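Local structure of diaminopimelate decarboxylase (2P3E) at residues B[18-30]-B[393-405]. The protein probably catalyses the pyridoxal phosphate-dependent decarboxylation of meso-diaminopimelate to L-lysine, the last step of lysine biosynthesis by the diaminopimelate pathway. Sequence-based numbering, arbitrary orientation.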
ATOM      1  N   LEU B  18      -5.594  29.429   1.660  1.00 22.31           N
ATOM      2  CA  LEU B  18      -5.026  28.614   2.738  1.00 21.53           C
ATOM      3  C   LEU B  18      -3.503  28.754   2.789  1.00 20.92           C
ATOM      4  O   LEU B  18      -2.824  28.661   1.762  1.00 20.59           O
ATOM      5  CB  LEU B  18      -5.452  27.133   2.600  1.00 21.34           C
ATOM      6  CG  LEU B  18      -5.150  26.215   3.803  1.00 21.26           C
ATOM      7  CD1 LEU B  18      -5.972  26.582   5.029  1.00 19.73           C
ATOM      8  CD2 LEU B  18      -5.381  24.741   3.440  1.00 20.87           C
ATOM      9  N   PHE B  19      -2.990  28.995   3.991  1.00 20.85           N
ATOM     10  CA  PHE B  19      -1.561  29.127   4.255  1.00 20.90           C
ATOM     11  C   PHE B  19      -1.142  28.130   5.352  1.00 20.44           C
ATOM     12  O   PHE B  19      -1.932  27.815   6.240  1.00 19.91           O
ATOM     13  CB  PHE B  19      -1.216  30.549   4.732  1.00 21.38           C
ATOM     14  CG  PHE B  19      -1.130  31.581   3.623  1.00 20.49           C
ATOM     15  CD1 PHE B  19       0.099  32.024   3.167  1.00 21.82           C
ATOM     16  CD2 PHE B  19      -2.276  32.122   3.059  1.00 21.78           C
ATOM     17  CE1 PHE B  19       0.187  32.985   2.143  1.00 22.06           C
ATOM     18  CE2 PHE B  19      -2.206  33.083   2.025  1.00 21.24           C
ATOM     19  CZ  PHE B  19      -0.976  33.509   1.573  1.00 21.37           C
ATOM     20  N   ILE B  20       0.110  27.683   5.294  1.00 20.26           N
ATOM     21  CA  ILE B  20       0.733  26.919   6.387  1.00 20.61           C
ATOM     22  C   ILE B  20       2.090  27.527   6.680  1.00 20.44           C
ATOM     23  O   ILE B  20       2.905  27.686   5.776  1.00 21.41           O
ATOM     24  CB  ILE B  20       0.863  25.393   6.043  1.00 20.78           C
ATOM     25  CG1 ILE B  20       1.373  24.601   7.263  1.00 20.79           C
ATOM     26  CG2 ILE B  20       1.736  25.170   4.791  1.00 19.80           C
ATOM     27  CD1 ILE B  20       1.323  23.101   7.085  1.00 21.97           C
ATOM     28  N   GLU B  21       2.329  27.880   7.942  1.00 20.88           N
ATOM     29  CA  GLU B  21       3.535  28.625   8.337  1.00 21.36           C
ATOM     30  C   GLU B  21       3.881  29.807   7.396  1.00 21.14           C
ATOM     31  O   GLU B  21       5.043  29.999   7.008  1.00 21.76           O
ATOM     32  CB  GLU B  21       4.745  27.679   8.498  1.00 21.64           C
ATOM     33  CG  GLU B  21       4.606  26.719   9.674  1.00 22.03           C
ATOM     34  CD  GLU B  21       5.928  26.384  10.311  1.00 21.89           C
ATOM     35  OE1 GLU B  21       6.748  27.313  10.501  1.00 21.81           O
ATOM     36  OE2 GLU B  21       6.148  25.194  10.624  1.00 21.37           O
ATOM     37  N   GLY B  22       2.865  30.579   7.029  1.00 21.09           N
ATOM     38  CA  GLY B  22       3.044  31.758   6.169  1.00 20.74           C
ATOM     39  C   GLY B  22       3.358  31.453   4.712  1.00 21.04           C
ATOM     40  O   GLY B  22       3.836  32.326   3.986  1.00 20.95           O
ATOM     41  N   VAL B  23       3.138  30.202   4.283  1.00 20.53           N
ATOM     42  CA  VAL B  23       3.340  29.829   2.884  1.00 19.66           C
ATOM     43  C   VAL B  23       2.015  29.367   2.272  1.00 19.37           C
ATOM     44  O   VAL B  23       1.324  28.512   2.829  1.00 19.00           O
ATOM     45  CB  VAL B  23       4.439  28.736   2.696  1.00 20.30           C
ATOM     46  CG1 VAL B  23       4.653  28.429   1.208  1.00 19.39           C
ATOM     47  CG2 VAL B  23       5.753  29.169   3.326  1.00 19.15           C
ATOM     48  N   SER B  24       1.668  29.951   1.130  1.00 18.58           N
ATOM     49  CA  SER B  24       0.407  29.670   0.448  1.00 18.58           C
ATOM     50  C   SER B  24       0.448  28.238  -0.095  1.00 17.84           C
ATOM     51  O   SER B  24       1.391  27.869  -0.777  1.00 16.90           O
ATOM     52  CB  SER B  24       0.238  30.656  -0.714  1.00 18.19           C
ATOM     53  OG  SER B  24      -0.684  30.182  -1.658  1.00 21.12           O
ATOM     54  N   LEU B  25      -0.579  27.449   0.208  1.00 18.15           N
ATOM     55  CA  LEU B  25      -0.703  26.108  -0.355  1.00 18.21           C
ATOM     56  C   LEU B  25      -0.933  26.124  -1.854  1.00 18.20           C
ATOM     57  O   LEU B  25      -0.473  25.238  -2.563  1.00 17.64           O
ATOM     58  CB  LEU B  25      -1.802  25.307   0.366  1.00 17.83           C
ATOM     59  CG  LEU B  25      -1.236  24.901   1.742  1.00 19.32           C
ATOM     60  CD1 LEU B  25      -2.324  24.461   2.615  1.00 21.64           C
ATOM     61  CD2 LEU B  25      -0.126  23.817   1.649  1.00 16.79           C
ATOM     62  N   LYS B  26      -1.643  27.136  -2.348  1.00 19.00           N
ATOM     63  CA  LYS B  26      -1.815  27.259  -3.798  1.00 19.17           C
ATOM     64  C   LYS B  26      -0.483  27.489  -4.522  1.00 18.52           C
ATOM     65  O   LYS B  26      -0.219  26.864  -5.551  1.00 17.34           O
ATOM     66  CB  LYS B  26      -2.844  28.337  -4.157  1.00 20.51           C
ATOM     67  CG  LYS B  26      -3.097  28.438  -5.657  1.00 22.29           C
ATOM     68  CD  LYS B  26      -4.295  29.336  -5.943  1.00 28.74           C
ATOM     69  CE  LYS B  26      -4.635  29.326  -7.418  1.00 32.81           C
ATOM     70  NZ  LYS B  26      -5.623  30.418  -7.745  1.00 35.95           N
ATOM     71  N   GLU B  27       0.364  28.366  -3.986  1.00 18.27           N
ATOM     72  CA  GLU B  27       1.688  28.549  -4.573  1.00 18.88           C
ATOM     73  C   GLU B  27       2.532  27.270  -4.536  1.00 17.76           C
ATOM     74  O   GLU B  27       3.188  26.932  -5.512  1.00 17.34           O
ATOM     75  CB  GLU B  27       2.462  29.695  -3.918  1.00 19.15           C
ATOM     76  CG  GLU B  27       3.727  30.113  -4.738  1.00 23.05           C
ATOM     77  CD  GLU B  27       3.400  30.718  -6.135  1.00 28.73           C
ATOM     78  OE1 GLU B  27       2.489  31.578  -6.260  1.00 31.12           O
ATOM     79  OE2 GLU B  27       4.062  30.330  -7.119  1.00 32.48           O
ATOM     80  N   LEU B  28       2.520  26.575  -3.402  1.00 16.95           N
ATOM     81  CA  LEU B  28       3.248  25.308  -3.304  1.00 16.90           C
ATOM     82  C   LEU B  28       2.761  24.291  -4.339  1.00 16.57           C
ATOM     83  O   LEU B  28       3.571  23.627  -4.975  1.00 16.05           O
ATOM     84  CB  LEU B  28       3.152  24.717  -1.885  1.00 16.47           C
ATOM     85  CG  LEU B  28       3.947  25.465  -0.814  1.00 16.39           C
ATOM     86  CD1 LEU B  28       3.548  24.933   0.533  1.00 17.05           C
ATOM     87  CD2 LEU B  28       5.457  25.311  -1.038  1.00 15.69           C
ATOM     88  N   ALA B  29       1.440  24.189  -4.495  1.00 16.18           N
ATOM     89  CA  ALA B  29       0.827  23.303  -5.482  1.00 16.42           C
ATOM     90  C   ALA B  29       1.203  23.661  -6.929  1.00 16.95           C
ATOM     91  O   ALA B  29       1.546  22.784  -7.720  1.00 16.70           O
ATOM     92  CB  ALA B  29      -0.675  23.308  -5.307  1.00 15.93           C
ATOM     93  N   GLN B  30       1.164  24.952  -7.259  1.00 17.43           N
ATOM     94  CA  GLN B  30       1.566  25.436  -8.585  1.00 18.09           C
ATOM     95  C   GLN B  30       3.063  25.281  -8.816  1.00 18.13           C
ATOM     96  O   GLN B  30       3.496  24.985  -9.927  1.00 18.37           O
ATOM     97  CB  GLN B  30       1.159  26.912  -8.771  1.00 18.63           C
ATOM     98  CG  GLN B  30      -0.340  27.163  -8.781  1.00 18.37           C
ATOM     99  CD  GLN B  30      -0.685  28.668  -8.771  1.00 20.61           C
ATOM    100  OE1 GLN B  30       0.111  29.512  -8.333  1.00 21.42           O
ATOM    101  NE2 GLN B  30      -1.868  28.995  -9.246  1.00 22.27           N
ATOM    102  N   GLU B 393       7.452  15.805  -1.403  1.00  9.83           N
ATOM    103  CA  GLU B 393       7.262  16.231  -0.027  1.00 10.72           C
ATOM    104  C   GLU B 393       8.032  17.545   0.236  1.00 10.45           C
ATOM    105  O   GLU B 393       9.202  17.659  -0.087  1.00 10.15           O
ATOM    106  CB  GLU B 393       7.761  15.161   0.936  1.00  9.73           C
ATOM    107  CG  GLU B 393       6.921  13.853   0.944  1.00 11.30           C
ATOM    108  CD  GLU B 393       7.439  12.842   1.987  1.00 11.37           C
ATOM    109  OE1 GLU B 393       8.610  12.370   1.874  1.00 10.53           O
ATOM    110  OE2 GLU B 393       6.683  12.500   2.920  1.00 11.51           O
ATOM    111  N   VAL B 394       7.370  18.517   0.846  1.00 12.02           N
ATOM    112  CA  VAL B 394       8.012  19.805   1.153  1.00 12.23           C
ATOM    113  C   VAL B 394       7.836  20.106   2.635  1.00 12.63           C
ATOM    114  O   VAL B 394       6.849  19.697   3.237  1.00 12.53           O
ATOM    115  CB  VAL B 394       7.439  20.972   0.294  1.00 12.29           C
ATOM    116  CG1 VAL B 394       7.759  20.756  -1.193  1.00 11.64           C
ATOM    117  CG2 VAL B 394       5.946  21.088   0.464  1.00 13.04           C
ATOM    118  N   LEU B 395       8.814  20.794   3.206  1.00 12.54           N
ATOM    119  CA  LEU B 395       8.822  21.165   4.616  1.00 12.96           C
ATOM    120  C   LEU B 395       8.859  22.697   4.726  1.00 14.79           C
ATOM    121  O   LEU B 395       9.806  23.349   4.236  1.00 15.51           O
ATOM    122  CB  LEU B 395      10.038  20.570   5.314  1.00 13.46           C
ATOM    123  CG  LEU B 395      10.293  20.913   6.801  1.00 11.68           C
ATOM    124  CD1 LEU B 395       9.245  20.260   7.683  1.00 13.25           C
ATOM    125  CD2 LEU B 395      11.687  20.454   7.182  1.00 12.85           C
ATOM    126  N   VAL B 396       7.824  23.257   5.340  1.00 15.47           N
ATOM    127  CA  VAL B 396       7.689  24.698   5.480  1.00 17.26           C
ATOM    128  C   VAL B 396       8.166  25.127   6.877  1.00 18.20           C
ATOM    129  O   VAL B 396       7.946  24.414   7.859  1.00 17.42           O
ATOM    130  CB  VAL B 396       6.242  25.151   5.230  1.00 17.52           C
ATOM    131  CG1 VAL B 396       6.142  26.658   5.328  1.00 20.51           C
ATOM    132  CG2 VAL B 396       5.782  24.734   3.838  1.00 17.24           C
ATOM    133  N   GLU B 397       8.864  26.261   6.949  1.00 19.29           N
ATOM    134  CA  GLU B 397       9.255  26.829   8.237  1.00 20.37           C
ATOM    135  C   GLU B 397       9.284  28.353   8.116  1.00 21.58           C
ATOM    136  O   GLU B 397      10.093  28.897   7.343  1.00 20.96           O
ATOM    137  CB  GLU B 397      10.629  26.318   8.661  1.00 20.82           C
ATOM    138  CG  GLU B 397      11.066  26.781  10.056  1.00 22.70           C
ATOM    139  CD  GLU B 397      12.355  26.125  10.510  1.00 24.21           C
ATOM    140  OE1 GLU B 397      12.467  24.875  10.466  0.70 28.62           O
ATOM    141  OE2 GLU B 397      13.265  26.846  10.926  0.90 26.78           O
ATOM    142  N   ASN B 398       8.389  29.004   8.856  1.00 21.49           N
ATOM    143  CA  ASN B 398       8.343  30.473   8.968  1.00 23.10           C
ATOM    144  C   ASN B 398       8.524  31.181   7.610  1.00 22.96           C
ATOM    145  O   ASN B 398       9.515  31.883   7.391  1.00 22.83           O
ATOM    146  CB  ASN B 398       9.392  30.950   9.980  1.00 23.25           C
ATOM    147  CG  ASN B 398       9.199  32.407  10.385  0.90 25.54           C
ATOM    148  OD1 ASN B 398       8.109  32.969  10.245  1.00 28.49           O
ATOM    149  ND2 ASN B 398      10.268  33.023  10.889  0.70 27.57           N
ATOM    150  N   GLY B 399       7.592  30.932   6.690  1.00 22.58           N
ATOM    151  CA  GLY B 399       7.605  31.581   5.375  1.00 21.73           C
ATOM    152  C   GLY B 399       8.527  31.011   4.304  1.00 21.44           C
ATOM    153  O   GLY B 399       8.454  31.435   3.150  1.00 22.13           O
ATOM    154  N   SER B 400       9.408  30.075   4.653  1.00 20.34           N
ATOM    155  CA  SER B 400      10.287  29.496   3.642  1.00 19.92           C
ATOM    156  C   SER B 400      10.074  27.987   3.507  1.00 19.33           C
ATOM    157  O   SER B 400       9.346  27.393   4.305  1.00 18.24           O
ATOM    158  CB  SER B 400      11.745  29.836   3.921  1.00 19.96           C
ATOM    159  OG  SER B 400      12.233  29.125   5.038  1.00 22.10           O
ATOM    160  N   VAL B 401      10.674  27.389   2.478  1.00 18.84           N
ATOM    161  CA  VAL B 401      10.424  25.971   2.164  1.00 19.08           C
ATOM    162  C   VAL B 401      11.676  25.207   1.781  1.00 18.39           C
ATOM    163  O   VAL B 401      12.587  25.754   1.163  1.00 18.97           O
ATOM    164  CB  VAL B 401       9.344  25.754   1.047  1.00 19.39           C
ATOM    165  CG1 VAL B 401       8.086  26.484   1.367  1.00 21.02           C
ATOM    166  CG2 VAL B 401       9.858  26.185  -0.339  1.00 20.44           C
ATOM    167  N   LYS B 402      11.704  23.928   2.146  1.00 16.75           N
ATOM    168  CA  LYS B 402      12.698  23.015   1.657  1.00 16.84           C
ATOM    169  C   LYS B 402      12.009  21.833   0.974  1.00 15.66           C
ATOM    170  O   LYS B 402      11.037  21.276   1.490  1.00 14.41           O
ATOM    171  CB  LYS B 402      13.578  22.500   2.812  1.00 17.31           C
ATOM    172  CG  LYS B 402      14.467  23.552   3.455  1.00 19.78           C
ATOM    173  CD  LYS B 402      15.361  22.946   4.563  1.00 22.18           C
ATOM    174  CE  LYS B 402      14.476  22.404   5.698  1.00 27.70           C
ATOM    175  NZ  LYS B 402      15.099  22.360   7.091  1.00 32.86           N
ATOM    176  N   LEU B 403      12.512  21.457  -0.192  1.00 14.85           N
ATOM    177  CA  LEU B 403      12.075  20.238  -0.824  1.00 14.47           C
ATOM    178  C   LEU B 403      12.735  19.075  -0.086  1.00 14.36           C
ATOM    179  O   LEU B 403      13.970  19.005  -0.030  1.00 14.74           O
ATOM    180  CB  LEU B 403      12.421  20.245  -2.329  1.00 14.80           C
ATOM    181  CG  LEU B 403      11.973  19.052  -3.193  1.00 13.42           C
ATOM    182  CD1 LEU B 403      10.427  18.974  -3.218  1.00 14.19           C
ATOM    183  CD2 LEU B 403      12.511  19.223  -4.609  1.00 14.23           C
ATOM    184  N   ILE B 404      11.931  18.208   0.539  1.00 12.85           N
ATOM    185  CA  ILE B 404      12.502  17.102   1.337  1.00 11.90           C
ATOM    186  C   ILE B 404      12.320  15.689   0.695  1.00 11.93           C
ATOM    187  O   ILE B 404      12.923  14.703   1.144  1.00 12.05           O
ATOM    188  CB  ILE B 404      12.044  17.149   2.833  1.00 11.97           C
ATOM    189  CG1 ILE B 404      10.513  17.073   2.943  1.00 12.00           C
ATOM    190  CG2 ILE B 404      12.577  18.416   3.521  1.00 11.59           C
ATOM    191  CD1 ILE B 404      10.015  16.656   4.314  1.00 13.07           C
ATOM    192  N   ARG B 405      11.536  15.625  -0.377  1.00 11.54           N
ATOM    193  CA  ARG B 405      11.514  14.461  -1.272  1.00 12.14           C
ATOM    194  C   ARG B 405      11.073  14.903  -2.658  1.00 11.95           C
ATOM    195  O   ARG B 405       9.996  15.469  -2.810  1.00 12.04           O
ATOM    196  CB  ARG B 405      10.581  13.351  -0.753  1.00 11.75           C
ATOM    197  CG  ARG B 405      10.768  12.030  -1.530  1.00 10.82           C
ATOM    198  CD  ARG B 405       9.813  10.922  -1.082  1.00 11.23           C
ATOM    199  NE  ARG B 405       9.946   9.765  -1.982  1.00 10.74           N
ATOM    200  CZ  ARG B 405      10.664   8.674  -1.725  1.00  9.30           C
ATOM    201  NH1 ARG B 405      11.318   8.539  -0.578  1.00  9.67           N
ATOM    202  NH2 ARG B 405      10.685   7.684  -2.611  1.00 11.01           N
TER
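Val396 is the side chain of strand 393-397 that meets the most neighbours on the 18-30 hairpin, and its two methyls divide the work. Val396 CG1, anti to the backbone N (chi1 -178°), is aimed at the turn: it presses on Val23 CG2 at 3.2 Å, tighter than usual for two carbons, and also lies 3.4 Å from Ile20 O. Val396 CG2 is the branch that meets Leu28 CD1, at 4.0 Å, and lies near Ile20 CG2 as well. At Asn398 the contact turns polar. Asn398 N donates to Glu21 OE1 (2.9 Å, 168° at the hydrogen), arriving from above the carboxylate plane, 40° out of it. The second oxygen of this buried carboxylate, OE2, is taken by Ser40 OG and Asn42 N, just where strand 36-40 gives way to helix 41-54. With an alanine in place of Glu21 the Asn398 N-H would probably lose its acceptor, and the link from this turn to Ser40 and Asn42 would go. One residue on, Gly399 N donates to Glu21 O at 2.7 Å, so the same glutamate grips two successive amides, one through its side chain and one through its backbone. Val23 CG2 also touches the carbonyl carbon of Gly399. Past the turn, Val401 comes back to the apolar side, where Val401 CG1 touches both Leu28 CD2 (3.8 Å) and Val23 CG1 (3.9 Å). Two type I' turns, Ile20 to Val23 and Glu397 to Ser400, are the two-residue loops of two beta hairpins and meet here. The arrangement packs the N-terminal hairpin and the start of helix 25-32 onto a hairpin of the mixed beta domain, which accompanies the pyridoxal-binding barrel in this decarboxylase family.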